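Local coordinates for uncharacterized protein Atu1656 (Agrobacterium tumefaciens, PDB 2OJH), which is of unknown function but adopts a six-bladed beta-propeller fold and belongs to the TolB family, at residues Ile92-Lys104 and Lys109-Thr121. Numbering follows the deposited sequence.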
loop_
_atom_site.group_PDB
_atom_site.type_symbol
_atom_site.label_atom_id
_atom_site.label_comp_id
_atom_site.label_asym_id
_atom_site.label_seq_id
_atom_site.Cartn_x
_atom_site.Cartn_y
_atom_site.Cartn_z
ATOM N N ILE A 92 -5.475 7.051 2.828
ATOM C CA ILE A 92 -6.592 7.978 3.097
ATOM C C ILE A 92 -7.368 7.405 4.287
ATOM O O ILE A 92 -7.540 6.158 4.398
ATOM C CB ILE A 92 -7.510 8.112 1.858
ATOM C CG1 ILE A 92 -6.724 8.483 0.579
ATOM C CG2 ILE A 92 -8.602 9.141 2.089
ATOM C CD1 ILE A 92 -7.628 8.492 -0.684
ATOM N N SER A 93 -7.756 8.263 5.216
ATOM C CA SER A 93 -8.436 7.830 6.427
ATOM C C SER A 93 -9.838 7.365 6.060
ATOM O O SER A 93 -10.399 7.826 5.065
ATOM C CB SER A 93 -8.536 8.990 7.427
ATOM O OG SER A 93 -9.333 9.997 6.856
ATOM N N PRO A 94 -10.430 6.463 6.870
ATOM C CA PRO A 94 -11.725 5.887 6.501
ATOM C C PRO A 94 -12.799 6.957 6.321
ATOM O O PRO A 94 -13.687 6.823 5.461
ATOM C CB PRO A 94 -12.052 4.980 7.697
ATOM C CG PRO A 94 -10.701 4.586 8.257
ATOM C CD PRO A 94 -9.929 5.908 8.141
ATOM N N ASP A 95 -12.711 8.025 7.092
ATOM C CA ASP A 95 -13.719 9.080 6.961
ATOM C C ASP A 95 -13.392 10.036 5.812
ATOM O O ASP A 95 -14.152 10.960 5.521
ATOM C CB ASP A 95 -13.946 9.805 8.295
ATOM C CG ASP A 95 -12.816 10.766 8.666
ATOM O OD1 ASP A 95 -11.735 10.701 8.078
ATOM O OD2 ASP A 95 -13.030 11.613 9.569
ATOM N N GLY A 96 -12.257 9.804 5.160
ATOM C CA GLY A 96 -11.862 10.599 4.004
ATOM C C GLY A 96 -11.279 11.980 4.260
ATOM O O GLY A 96 -10.891 12.657 3.289
ATOM N N ALA A 97 -11.200 12.405 5.536
ATOM C CA ALA A 97 -10.724 13.751 5.872
ATOM C C ALA A 97 -9.207 13.931 5.974
ATOM O O ALA A 97 -8.738 15.071 6.024
ATOM C CB ALA A 97 -11.412 14.271 7.168
ATOM N N LEU A 98 -8.449 12.829 6.024
ATOM C CA LEU A 98 -6.996 12.907 6.189
ATOM C C LEU A 98 -6.249 12.048 5.212
ATOM O O LEU A 98 -6.718 10.967 4.853
ATOM C CB LEU A 98 -6.562 12.464 7.597
ATOM C CG LEU A 98 -7.009 13.305 8.798
ATOM C CD1 LEU A 98 -6.546 12.659 10.074
ATOM C CD2 LEU A 98 -6.554 14.793 8.756
ATOM N N TYR A 99 -5.067 12.532 4.831
ATOM C CA TYR A 99 -4.081 11.747 4.110
ATOM C C TYR A 99 -2.904 11.433 5.027
ATOM O O TYR A 99 -2.529 12.229 5.883
ATOM C CB TYR A 99 -3.556 12.528 2.897
ATOM C CG TYR A 99 -4.529 12.778 1.765
ATOM C CD1 TYR A 99 -5.735 12.074 1.664
ATOM C CD2 TYR A 99 -4.214 13.688 0.759
ATOM C CE1 TYR A 99 -6.631 12.313 0.599
ATOM C CE2 TYR A 99 -5.098 13.940 -0.306
ATOM C CZ TYR A 99 -6.298 13.241 -0.383
ATOM O OH TYR A 99 -7.157 13.481 -1.434
ATOM N N ALA A 100 -2.317 10.266 4.838
ATOM C CA ALA A 100 -1.066 9.944 5.473
ATOM C C ALA A 100 -0.033 9.780 4.366
ATOM O O ALA A 100 -0.305 9.104 3.336
ATOM C CB ALA A 100 -1.209 8.676 6.279
ATOM N N ILE A 101 1.136 10.400 4.554
ATOM C CA ILE A 101 2.211 10.351 3.534
ATOM C C ILE A 101 3.510 9.968 4.206
ATOM O O ILE A 101 3.638 10.074 5.433
ATOM C CB ILE A 101 2.393 11.717 2.820
ATOM C CG1 ILE A 101 2.728 12.803 3.844
ATOM C CG2 ILE A 101 1.098 12.120 2.051
ATOM C CD1 ILE A 101 2.955 14.243 3.234
ATOM N N SER A 102 4.482 9.521 3.417
ATOM C CA SER A 102 5.779 9.182 3.920
ATOM C C SER A 102 6.765 10.025 3.096
ATOM O O SER A 102 6.887 9.831 1.886
ATOM C CB SER A 102 6.037 7.688 3.709
ATOM O OG SER A 102 5.035 6.910 4.351
ATOM N N ASP A 103 7.434 10.970 3.743
ATOM C CA ASP A 103 8.219 11.976 3.035
ATOM C C ASP A 103 9.646 12.124 3.609
ATOM O O ASP A 103 9.880 11.869 4.798
ATOM C CB ASP A 103 7.484 13.310 3.100
ATOM C CG ASP A 103 8.285 14.431 2.498
ATOM O OD1 ASP A 103 8.237 14.575 1.253
ATOM O OD2 ASP A 103 8.960 15.168 3.259
ATOM N N LYS A 104 10.591 12.554 2.772
ATOM C CA LYS A 104 11.967 12.669 3.234
ATOM C C LYS A 104 12.608 14.057 3.168
ATOM O O LYS A 104 13.818 14.169 3.287
ATOM C CB LYS A 104 12.865 11.611 2.579
ATOM C CG LYS A 104 13.070 11.752 1.114
ATOM C CD LYS A 104 13.723 10.465 0.524
ATOM C CE LYS A 104 15.240 10.607 0.411
ATOM N NZ LYS A 104 15.830 9.521 -0.458
ATOM N N LYS A 109 15.280 10.928 5.165
ATOM C CA LYS A 109 14.786 9.552 5.153
ATOM C C LYS A 109 13.314 9.533 5.494
ATOM O O LYS A 109 12.806 10.486 6.069
ATOM C CB LYS A 109 15.578 8.627 6.065
ATOM C CG LYS A 109 15.701 9.028 7.491
ATOM C CD LYS A 109 16.909 8.305 8.075
ATOM C CE LYS A 109 17.428 9.039 9.280
ATOM N NZ LYS A 109 18.644 8.395 9.865
ATOM N N SER A 110 12.636 8.452 5.113
ATOM C CA SER A 110 11.174 8.436 5.188
ATOM C C SER A 110 10.634 8.678 6.590
ATOM O O SER A 110 11.012 7.967 7.527
ATOM C CB SER A 110 10.639 7.101 4.679
ATOM O OG SER A 110 9.218 7.136 4.634
ATOM N N ALA A 111 9.746 9.669 6.709
ATOM C CA ALA A 111 9.022 9.972 7.938
ATOM C C ALA A 111 7.539 10.110 7.605
ATOM O O ALA A 111 7.169 10.644 6.541
ATOM C CB ALA A 111 9.533 11.304 8.549
ATOM N N ILE A 112 6.691 9.641 8.517
ATOM C CA ILE A 112 5.252 9.567 8.285
ATOM C C ILE A 112 4.607 10.878 8.762
ATOM O O ILE A 112 4.956 11.405 9.822
ATOM C CB ILE A 112 4.644 8.305 8.974
ATOM C CG1 ILE A 112 5.178 7.022 8.295
ATOM C CG2 ILE A 112 3.143 8.313 8.877
ATOM C CD1 ILE A 112 4.766 5.738 9.061
ATOM N N TYR A 113 3.700 11.424 7.958
ATOM C CA TYR A 113 2.939 12.630 8.359
ATOM C C TYR A 113 1.459 12.406 8.055
ATOM O O TYR A 113 1.119 11.584 7.203
ATOM C CB TYR A 113 3.386 13.845 7.552
ATOM C CG TYR A 113 4.855 14.194 7.685
ATOM C CD1 TYR A 113 5.830 13.498 6.960
ATOM C CD2 TYR A 113 5.255 15.240 8.508
ATOM C CE1 TYR A 113 7.185 13.822 7.097
ATOM C CE2 TYR A 113 6.589 15.592 8.637
ATOM C CZ TYR A 113 7.548 14.868 7.931
ATOM O OH TYR A 113 8.866 15.223 8.069
ATOM N N LEU A 114 0.586 13.158 8.717
ATOM C CA LEU A 114 -0.829 13.248 8.345
ATOM C C LEU A 114 -1.070 14.672 7.891
ATOM O O LEU A 114 -0.392 15.577 8.354
ATOM C CB LEU A 114 -1.750 13.007 9.562
ATOM C CG LEU A 114 -1.579 11.675 10.311
ATOM C CD1 LEU A 114 -2.679 11.555 11.352
ATOM C CD2 LEU A 114 -1.611 10.527 9.357
ATOM N N LEU A 115 -2.018 14.863 6.978
ATOM C CA LEU A 115 -2.430 16.198 6.557
ATOM C C LEU A 115 -3.914 16.177 6.138
ATOM O O LEU A 115 -4.481 15.108 5.942
ATOM C CB LEU A 115 -1.534 16.721 5.422
ATOM C CG LEU A 115 -1.676 16.049 4.061
ATOM C CD1 LEU A 115 -1.438 17.063 2.937
ATOM C CD2 LEU A 115 -0.707 14.880 4.019
ATOM N N PRO A 116 -4.557 17.355 6.040
ATOM C CA PRO A 116 -5.944 17.306 5.563
ATOM C C PRO A 116 -6.052 16.745 4.136
ATOM O O PRO A 116 -5.170 16.987 3.303
ATOM C CB PRO A 116 -6.368 18.773 5.562
ATOM C CG PRO A 116 -5.428 19.458 6.565
ATOM C CD PRO A 116 -4.122 18.737 6.335
ATOM N N SER A 117 -7.126 16.023 3.831
ATOM C CA SER A 117 -7.265 15.447 2.479
ATOM C C SER A 117 -7.504 16.517 1.399
ATOM O O SER A 117 -7.371 16.279 0.193
ATOM C CB SER A 117 -8.374 14.415 2.465
ATOM O OG SER A 117 -9.581 15.039 2.786
ATOM N N THR A 118 -7.840 17.705 1.866
ATOM C CA THR A 118 -8.019 18.850 1.020
ATOM C C THR A 118 -6.741 19.688 0.916
ATOM O O THR A 118 -6.765 20.821 0.414
ATOM C CB THR A 118 -9.112 19.682 1.618
ATOM O OG1 THR A 118 -8.872 19.771 3.025
ATOM C CG2 THR A 118 -10.443 18.985 1.405
ATOM N N GLY A 119 -5.633 19.124 1.400
ATOM C CA GLY A 119 -4.330 19.764 1.330
ATOM C C GLY A 119 -3.986 20.615 2.531
ATOM O O GLY A 119 -4.869 21.064 3.252
ATOM N N GLY A 120 -2.685 20.798 2.760
ATOM C CA GLY A 120 -2.185 21.641 3.843
ATOM C C GLY A 120 -0.862 21.158 4.415
ATOM O O GLY A 120 -0.103 20.419 3.757
ATOM N N THR A 121 -0.637 21.492 5.678
ATOM C CA THR A 121 0.649 21.344 6.369
ATOM C C THR A 121 0.760 19.996 7.028
ATOM O O THR A 121 -0.034 19.691 7.921
ATOM C CB THR A 121 0.760 22.413 7.454
ATOM O OG1 THR A 121 0.532 23.674 6.833
ATOM C CG2 THR A 121 2.128 22.420 8.134
HETATM O O HOH W 1 10.063 14.927 5.640
#
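Ser-117 sets its CA over one face of the Tyr-99 ring at one end of a beta hairpin, the middle two strands of a four-stranded antiparallel blade in this TolB-like beta-propeller. That CA sits 3.5 Å from the ring centroid, almost on the ring normal, a CH-pi contact, while CB reaches toward CE1. With OG turned between the backbone N and the carbonyl carbon (chi1 62°), the hydroxyl swings away from the ring and donates to Gly-96 O at 2.8 Å, in the carbonyl plane and on a lone pair. Ser-117 N donates to Ala-97 O from well above that carbonyl's plane, so both polar hydrogens of the serine grip the turn Ser-93 to Gly-96 and the residue after it. Beyond the ring, Tyr-99 OH is hydrogen-bonded to Tyr-55 and Arg-66, which ties this end of the hairpin to the preceding blade.

From here strands 98-103 and 111-116 run antiparallel, with paired backbone bonds at Tyr-99/Leu-115, Ile-101/Tyr-113 and Asp-103/Ala-111. Leu-115 fills the face shared with Tyr-99 and Ile-101. Its CD2 methyl lies 3.9 Å from Tyr-99 CB and 3.8 Å from Ile-101 CD1, the leucine and isoleucine side chains crossing at about a right angle. On the opposite face Leu-114 CD2 rests 3.6 Å from Ala-100 CB, on the side where Trp-133 of the following blade touches Ala-100.

Farther along the Leu-115 face, Tyr-113 carries its ring past Ile-101 toward Asp-103, and Phe-82 meets that ring edge-to-face. Tyr-113 OH hydrogen-bonds to Glu-106 in the connecting loop, and Asp-103 OD1 accepts from Ile-85 N. A water links the two strands here, lying 2.7 Å from Tyr-113 OH and 2.6 Å from Asp-103 OD2.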